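Local coordinates for filamentous hemagglutinin (Bordetella pertussis, PDB 1RWR), which probably mediates adhesion of the bacterium to host cells, its N-terminal secretion domain serving export by the two-partner secretion pathway, at residues Q37-A42 with S84-A89; I76-T81 with L101-P106. All blocks are in the same frame, centred on the assembly; numbering follows the deposited sequence.

Contact 1. Residues Q37-A42 with S84-A89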
ATOM      1  N   GLN A  37     -10.673  16.110   2.975  1.00 15.71           N
ATOM      2  CA  GLN A  37     -10.858  16.261   4.416  1.00 17.17           C
ATOM      3  C   GLN A  37     -11.039  14.886   5.085  1.00 16.17           C
ATOM      4  O   GLN A  37     -10.478  14.650   6.173  1.00 16.54           O
ATOM      5  CB  GLN A  37     -12.083  17.131   4.676  1.00 18.04           C
ATOM      6  CG  GLN A  37     -12.172  17.677   6.068  1.00 24.23           C
ATOM      7  CD  GLN A  37     -13.202  16.969   6.902  1.00 31.78           C
ATOM      8  OE1 GLN A  37     -14.340  16.739   6.452  1.00 36.30           O
ATOM      9  NE2 GLN A  37     -12.821  16.612   8.130  1.00 35.66           N
ATOM     10  N   GLN A  38     -11.816  14.020   4.423  1.00 15.23           N
ATOM     11  CA  GLN A  38     -12.086  12.651   4.825  1.00 15.90           C
ATOM     12  C   GLN A  38     -12.032  11.733   3.597  1.00 14.62           C
ATOM     13  O   GLN A  38     -12.602  12.066   2.540  1.00 13.48           O
ATOM     14  CB  GLN A  38     -13.489  12.539   5.452  1.00 17.68           C
ATOM     15  CG  GLN A  38     -13.582  13.197   6.812  1.00 21.63           C
ATOM     16  CD  GLN A  38     -14.890  12.942   7.471  1.00 28.27           C
ATOM     17  OE1 GLN A  38     -15.122  11.840   8.012  1.00 33.04           O
ATOM     18  NE2 GLN A  38     -15.776  13.928   7.418  1.00 31.10           N
ATOM     19  N   PHE A  39     -11.316  10.617   3.725  1.00 13.12           N
ATOM     20  CA  PHE A  39     -11.273   9.585   2.666  1.00 12.55           C
ATOM     21  C   PHE A  39     -11.473   8.200   3.235  1.00 12.63           C
ATOM     22  O   PHE A  39     -10.658   7.717   4.049  1.00 14.33           O
ATOM     23  CB  PHE A  39      -9.955   9.638   1.894  1.00 12.04           C
ATOM     24  CG  PHE A  39      -9.959   8.778   0.682  1.00 13.06           C
ATOM     25  CD1 PHE A  39     -10.435   9.277  -0.518  1.00 13.04           C
ATOM     26  CD2 PHE A  39      -9.520   7.451   0.743  1.00 14.21           C
ATOM     27  CE1 PHE A  39     -10.486   8.473  -1.657  1.00 13.34           C
ATOM     28  CE2 PHE A  39      -9.612   6.630  -0.384  1.00 14.50           C
ATOM     29  CZ  PHE A  39     -10.092   7.147  -1.570  1.00 14.30           C
ATOM     30  N   ASN A  40     -12.561   7.568   2.834  1.00 13.18           N
ATOM     31  CA  ASN A  40     -12.899   6.228   3.249  1.00 12.92           C
ATOM     32  C   ASN A  40     -13.573   5.536   2.090  1.00 12.93           C
ATOM     33  O   ASN A  40     -14.335   6.174   1.340  1.00 14.82           O
ATOM     34  CB  ASN A  40     -13.867   6.268   4.463  1.00 12.82           C
ATOM     35  CG  ASN A  40     -13.262   6.938   5.645  1.00 12.87           C
ATOM     36  OD1 ASN A  40     -12.497   6.313   6.389  1.00 12.29           O
ATOM     37  ND2 ASN A  40     -13.534   8.233   5.812  1.00 13.25           N
ATOM     38  N   VAL A  41     -13.383   4.230   1.990  1.00 12.27           N
ATOM     39  CA  VAL A  41     -14.016   3.411   0.972  1.00 11.86           C
ATOM     40  C   VAL A  41     -14.685   2.223   1.698  1.00 12.88           C
ATOM     41  O   VAL A  41     -14.079   1.566   2.547  1.00 12.57           O
ATOM     42  CB  VAL A  41     -12.999   2.914  -0.079  1.00 10.74           C
ATOM     43  CG1 VAL A  41     -13.690   2.050  -1.116  1.00 12.63           C
ATOM     44  CG2 VAL A  41     -12.313   4.106  -0.752  1.00 12.33           C
ATOM     45  N   ALA A  42     -15.935   1.973   1.335  1.00 13.58           N
ATOM     46  CA  ALA A  42     -16.716   0.864   1.868  1.00 15.03           C
ATOM     47  C   ALA A  42     -17.238   0.009   0.740  1.00 14.87           C
ATOM     48  O   ALA A  42     -17.317   0.442  -0.392  1.00 14.70           O
ATOM     49  CB  ALA A  42     -17.862   1.410   2.660  1.00 16.25           C
ATOM     50  N   SER A  84      -8.574  12.640  10.725  1.00 19.48           N
ATOM     51  CA  SER A  84      -9.228  11.339  10.840  1.00 19.81           C
ATOM     52  C   SER A  84      -8.458  10.316  10.007  1.00 17.80           C
ATOM     53  O   SER A  84      -7.963  10.674   8.952  1.00 15.99           O
ATOM     54  CB  SER A  84     -10.692  11.394  10.370  1.00 21.74           C
ATOM     55  OG  SER A  84     -10.870  11.462   8.926  1.00 25.71           O
ATOM     56  N   PRO A  85      -8.354   9.074  10.489  1.00 15.17           N
ATOM     57  CA  PRO A  85      -7.801   7.979   9.676  1.00 14.18           C
ATOM     58  C   PRO A  85      -8.754   7.560   8.551  1.00 13.74           C
ATOM     59  O   PRO A  85      -9.918   8.053   8.504  1.00 13.42           O
ATOM     60  CB  PRO A  85      -7.646   6.835  10.695  1.00 14.51           C
ATOM     61  CG  PRO A  85      -8.789   7.065  11.674  1.00 13.87           C
ATOM     62  CD  PRO A  85      -8.799   8.589  11.802  1.00 15.76           C
ATOM     63  N   SER A  86      -8.290   6.650   7.686  1.00 13.10           N
ATOM     64  CA  SER A  86      -9.077   6.127   6.570  1.00 12.74           C
ATOM     65  C   SER A  86      -9.341   4.647   6.760  1.00 12.33           C
ATOM     66  O   SER A  86      -8.449   3.904   7.175  1.00 13.89           O
ATOM     67  CB  SER A  86      -8.317   6.280   5.253  1.00 12.31           C
ATOM     68  OG  SER A  86      -8.140   7.622   4.907  1.00 12.49           O
ATOM     69  N   ARG A  87     -10.536   4.212   6.420  1.00 12.24           N
ATOM     70  CA  ARG A  87     -10.849   2.812   6.308  1.00 12.32           C
ATOM     71  C   ARG A  87     -11.055   2.518   4.819  1.00 11.80           C
ATOM     72  O   ARG A  87     -11.717   3.290   4.120  1.00 13.28           O
ATOM     73  CB  ARG A  87     -12.129   2.497   7.096  1.00 12.33           C
ATOM     74  CG  ARG A  87     -12.476   1.076   7.104  1.00 14.99           C
ATOM     75  CD  ARG A  87     -13.584   0.653   8.108  1.00 18.58           C
ATOM     76  NE  ARG A  87     -13.781  -0.785   7.912  1.00 24.80           N
ATOM     77  CZ  ARG A  87     -14.534  -1.344   6.958  1.00 26.00           C
ATOM     78  NH1 ARG A  87     -15.305  -0.616   6.138  1.00 29.44           N
ATOM     79  NH2 ARG A  87     -14.546  -2.660   6.856  1.00 26.16           N
ATOM     80  N   LEU A  88     -10.506   1.393   4.354  1.00 12.23           N
ATOM     81  CA  LEU A  88     -10.633   0.937   2.968  1.00 11.35           C
ATOM     82  C   LEU A  88     -11.115  -0.496   2.903  1.00 11.32           C
ATOM     83  O   LEU A  88     -10.430  -1.430   3.367  1.00 12.80           O
ATOM     84  CB  LEU A  88      -9.287   1.011   2.260  1.00 11.58           C
ATOM     85  CG  LEU A  88      -8.539   2.328   2.364  1.00 12.94           C
ATOM     86  CD1 LEU A  88      -7.156   2.216   1.739  1.00 14.27           C
ATOM     87  CD2 LEU A  88      -9.357   3.464   1.721  1.00 14.97           C
ATOM     88  N   ALA A  89     -12.262  -0.670   2.270  1.00 12.07           N
ATOM     89  CA  ALA A  89     -12.883  -1.969   2.038  1.00 11.72           C
ATOM     90  C   ALA A  89     -13.591  -1.924   0.712  1.00 12.45           C
ATOM     91  O   ALA A  89     -14.256  -0.929   0.414  1.00 13.59           O
ATOM     92  CB  ALA A  89     -13.941  -2.279   3.156  1.00 12.76           C
TER
HETATM   93  O   HOH W   1     -10.880  14.117   8.660  1.00 37.61           O
HETATM   94  O   HOH W   2     -13.124   9.803   8.448  1.00 29.38           O
HETATM   95  O   HOH W   3     -10.408  10.070   6.455  1.00 16.61           O
HETATM   96  O   HOH W   4     -15.062   2.212   5.007  1.00 18.38           O
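The Phe39 ring turns its edge to residues 84-89: Leu88 CD2 meets Phe39 CE2 at 3.8 Å close to the ring plane, Ser86 OG also lies at the edge, and Phe36 joins the ring in an edge-to-face pair. Two neighbouring coils of a right-handed parallel beta-helix run side by side here, with one bridge, between Val41 and Leu88. The second flat group, the Asn40 amide, acts much as a backbone carbonyl would. With Asn40 CG beside its own backbone N (chi1 -61°), Asn40 OD1 takes Arg87 N on an in-plane lone pair at 2.9 Å, while Asn40 ND2 binds Gly2 O and water 2. The buried Ser86 OG donates to Phe39 O at 2.7 Å and accepts from Asn105 ND2.

The side chains of Val41 and Leu88 cross obliquely, CG2 of Val41 3.9 Å from CD2 of Leu88. Where the chains diverge, water takes over from direct bonding. Ser84 OG reaches three waters: water 1 bridges it to Gln37 O, water 2 to Gln38 OE1, itself bonded to Gln1 N, and water 3 to Phe39 N and Pro85 O. At the other end Val41 N binds Arg87 O at 2.9 Å, and Val41 O is gripped twice: by water 4, which links it to Arg87 NH1, and by Ala89 N at 2.9 Å, 49° above the carbonyl plane.

Contact 2. Residues I76-T81 with L101-P106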
ATOM      1  N   ILE A  76      -2.768   8.503  -9.465  1.00 12.75           N
ATOM      2  CA  ILE A  76      -3.837   9.171  -8.767  1.00 12.52           C
ATOM      3  C   ILE A  76      -3.497   9.063  -7.276  1.00 12.64           C
ATOM      4  O   ILE A  76      -3.413   7.973  -6.722  1.00 12.18           O
ATOM      5  CB  ILE A  76      -5.193   8.467  -9.076  1.00 12.55           C
ATOM      6  CG1 ILE A  76      -5.579   8.604 -10.579  1.00 13.08           C
ATOM      7  CG2 ILE A  76      -6.316   9.077  -8.225  1.00 11.55           C
ATOM      8  CD1 ILE A  76      -6.660   7.653 -11.049  1.00 15.85           C
ATOM      9  N   LEU A  77      -3.243  10.223  -6.668  1.00 12.21           N
ATOM     10  CA  LEU A  77      -2.978  10.362  -5.270  1.00 12.07           C
ATOM     11  C   LEU A  77      -4.204  10.938  -4.573  1.00 11.82           C
ATOM     12  O   LEU A  77      -4.725  11.980  -4.990  1.00 12.02           O
ATOM     13  CB  LEU A  77      -1.865  11.380  -5.117  1.00 12.52           C
ATOM     14  CG  LEU A  77      -1.489  11.845  -3.717  1.00 12.95           C
ATOM     15  CD1 LEU A  77      -1.024  10.709  -2.795  1.00 14.28           C
ATOM     16  CD2 LEU A  77      -0.376  12.876  -3.881  1.00 14.21           C
ATOM     17  N   ALA A  78      -4.649  10.261  -3.533  1.00 11.90           N
ATOM     18  CA  ALA A  78      -5.675  10.723  -2.637  1.00 12.26           C
ATOM     19  C   ALA A  78      -4.980  10.949  -1.310  1.00 12.82           C
ATOM     20  O   ALA A  78      -4.492   9.991  -0.714  1.00 13.89           O
ATOM     21  CB  ALA A  78      -6.786   9.637  -2.466  1.00 11.63           C
ATOM     22  N   GLU A  79      -4.914  12.199  -0.864  1.00 12.01           N
ATOM     23  CA  GLU A  79      -4.239  12.593   0.373  1.00 13.23           C
ATOM     24  C   GLU A  79      -5.242  13.171   1.341  1.00 13.73           C
ATOM     25  O   GLU A  79      -5.964  14.088   0.979  1.00 14.15           O
ATOM     26  CB  GLU A  79      -3.217  13.705   0.076  1.00 13.40           C
ATOM     27  CG  GLU A  79      -2.465  14.162   1.305  1.00 14.60           C
ATOM     28  CD  GLU A  79      -1.658  15.441   1.111  1.00 17.96           C
ATOM     29  OE1 GLU A  79      -1.586  15.946  -0.010  1.00 21.43           O
ATOM     30  OE2 GLU A  79      -1.016  15.907   2.089  1.00 18.61           O
ATOM     31  N   VAL A  80      -5.306  12.642   2.548  1.00 13.64           N
ATOM     32  CA  VAL A  80      -6.171  13.197   3.577  1.00 14.37           C
ATOM     33  C   VAL A  80      -5.433  14.312   4.310  1.00 15.66           C
ATOM     34  O   VAL A  80      -4.333  14.108   4.821  1.00 14.22           O
ATOM     35  CB  VAL A  80      -6.631  12.127   4.577  1.00 14.78           C
ATOM     36  CG1 VAL A  80      -7.363  12.767   5.780  1.00 16.44           C
ATOM     37  CG2 VAL A  80      -7.525  11.129   3.910  1.00 16.99           C
ATOM     38  N   THR A  81      -6.083  15.481   4.397  1.00 18.06           N
ATOM     39  CA  THR A  81      -5.478  16.667   5.000  1.00 19.91           C
ATOM     40  C   THR A  81      -5.923  16.973   6.435  1.00 22.23           C
ATOM     41  O   THR A  81      -5.290  17.804   7.081  1.00 25.18           O
ATOM     42  CB  THR A  81      -5.796  17.886   4.177  1.00 20.54           C
ATOM     43  OG1 THR A  81      -7.206  18.117   4.284  1.00 21.07           O
ATOM     44  CG2 THR A  81      -5.538  17.661   2.767  1.00 19.22           C
ATOM     45  N   LEU A 101      -2.356   3.999  -8.049  1.00 11.69           N
ATOM     46  CA  LEU A 101      -3.147   4.540  -6.956  1.00 11.37           C
ATOM     47  C   LEU A 101      -2.249   4.690  -5.744  1.00 10.92           C
ATOM     48  O   LEU A 101      -1.533   3.762  -5.371  1.00 11.51           O
ATOM     49  CB  LEU A 101      -4.344   3.630  -6.588  1.00 11.55           C
ATOM     50  CG  LEU A 101      -5.431   3.471  -7.650  1.00 13.10           C
ATOM     51  CD1 LEU A 101      -6.457   2.455  -7.136  1.00 15.62           C
ATOM     52  CD2 LEU A 101      -6.103   4.809  -7.968  1.00 14.85           C
ATOM     53  N   ILE A 102      -2.320   5.854  -5.120  1.00 10.96           N
ATOM     54  CA  ILE A 102      -1.630   6.136  -3.863  1.00 11.68           C
ATOM     55  C   ILE A 102      -2.651   6.737  -2.934  1.00 11.54           C
ATOM     56  O   ILE A 102      -3.260   7.771  -3.262  1.00 10.32           O
ATOM     57  CB  ILE A 102      -0.462   7.154  -4.061  1.00 12.15           C
ATOM     58  CG1 ILE A 102       0.532   6.725  -5.141  1.00 15.48           C
ATOM     59  CG2 ILE A 102       0.258   7.341  -2.756  1.00 13.98           C
ATOM     60  CD1 ILE A 102       0.149   7.087  -6.536  1.00 22.20           C
ATOM     61  N   ILE A 103      -2.832   6.100  -1.780  1.00 10.64           N
ATOM     62  CA  ILE A 103      -3.716   6.583  -0.725  1.00 10.83           C
ATOM     63  C   ILE A 103      -2.840   6.946   0.478  1.00 11.32           C
ATOM     64  O   ILE A 103      -2.177   6.111   1.048  1.00 11.96           O
ATOM     65  CB  ILE A 103      -4.783   5.533  -0.325  1.00 11.69           C
ATOM     66  CG1 ILE A 103      -5.544   4.931  -1.532  1.00 15.74           C
ATOM     67  CG2 ILE A 103      -5.777   6.173   0.698  1.00 13.40           C
ATOM     68  CD1 ILE A 103      -6.230   5.876  -2.327  1.00 18.73           C
ATOM     69  N   ALA A 104      -2.831   8.213   0.845  1.00 12.44           N
ATOM     70  CA  ALA A 104      -1.957   8.747   1.899  1.00 11.35           C
ATOM     71  C   ALA A 104      -2.761   9.387   3.007  1.00 11.60           C
ATOM     72  O   ALA A 104      -3.503  10.360   2.791  1.00 12.72           O
ATOM     73  CB  ALA A 104      -0.975   9.755   1.306  1.00 11.50           C
ATOM     74  N   ASN A 105      -2.607   8.876   4.223  1.00 11.93           N
ATOM     75  CA  ASN A 105      -3.267   9.461   5.367  1.00 12.09           C
ATOM     76  C   ASN A 105      -2.341   9.297   6.607  1.00 12.51           C
ATOM     77  O   ASN A 105      -2.241   8.213   7.171  1.00 12.12           O
ATOM     78  CB  ASN A 105      -4.637   8.813   5.585  1.00 12.27           C
ATOM     79  CG  ASN A 105      -5.426   9.517   6.701  1.00 13.62           C
ATOM     80  OD1 ASN A 105      -4.831  10.259   7.512  1.00 14.06           O
ATOM     81  ND2 ASN A 105      -6.723   9.278   6.764  1.00 12.49           N
ATOM     82  N   PRO A 106      -1.641  10.349   7.002  1.00 12.85           N
ATOM     83  CA  PRO A 106      -0.756  10.269   8.165  1.00 13.83           C
ATOM     84  C   PRO A 106      -1.432   9.852   9.467  1.00 13.93           C
ATOM     85  O   PRO A 106      -0.744   9.390  10.356  1.00 14.13           O
ATOM     86  CB  PRO A 106      -0.154  11.670   8.253  1.00 14.72           C
ATOM     87  CG  PRO A 106      -0.141  12.111   6.838  1.00 14.49           C
ATOM     88  CD  PRO A 106      -1.466  11.633   6.276  1.00 14.66           C
TER
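Strands 76-80 and 101-104 run parallel, their axes 8° apart and 4.8 Å at closest approach, tied by four backbone bonds that alternate in direction. This is the standard coil-to-coil pairing of a right-handed parallel beta-helix, in which each turn adds one strand to a long parallel sheet. Ile102 N donates to Ile76 O, Ala78 N to Ile102 O, Ala104 N to Ala78 O and Val80 N to Ala104 O; the last three lie nearly along the C=O axis of the acceptor.

The register puts aliphatic residues side by side in three pairs, while Glu79 lies beside Ala104. On the face carrying Ile76, Ala78, Leu101 and Ile103, Leu101 CD2 comes up to Ile76 CB at 3.9 Å, and the CD1 tip of Ile103 rests against Ala78 CB at 3.8 Å. Phe36 and Phe39 also pack against Ala78, whereas Leu122 against Leu101 and Leu124 against Ile103 continue the apolar packing into strand 119-125. On the other face Leu77, its CG anti to the backbone N (chi1 173°), swings CD1 across to Ile102 CG2 at 3.6 Å, the two side chains crossing obliquely. Pro129 and Val131 of strand 128-132 lie against Leu77, so this face too is covered by protein.

Glu79 shares that second face as a buried, extended acid. Glu79 OE1 forms a salt bridge with Lys35 and a hydrogen bond with His33 NE2, and OE2 a salt bridge with Arg128, surroundings that would be expected to keep it ionised.

Beyond the Glu79-Ala104 bridge, Val80 presses its branches on the Asn105 amide. Asn105 OD1 accepts Asn107 N and ND2 serves Ser84 O and Ser86 OG, which fixes the rotation of the amide; Val80 CG2 approaches Asn105 ND2 at 3.5 Å.

The two contacts sit in the same part of the beta-helix, their centres about 10 Å apart, on different sheets of its wall. Their segments alternate along the chain: 37-42, 76-81, 84-89, 101-106. Strand 75-80 of contact 2 and strand 86-89 of contact 1 are successive strands of one coil, lying in different sheets. Contact 2 belongs to the long parallel sheet, whereas contact 1 joins strand 86-89 to a loop that follows strand 31-36, near the N-terminal end of the beta-helix. Asn105 is the residue of contact 2 that reaches across to contact 1, and Phe39 CB packs on Val80 CG2 at 3.5 Å, so side chains of the two contacts meet where the two sheets adjoin.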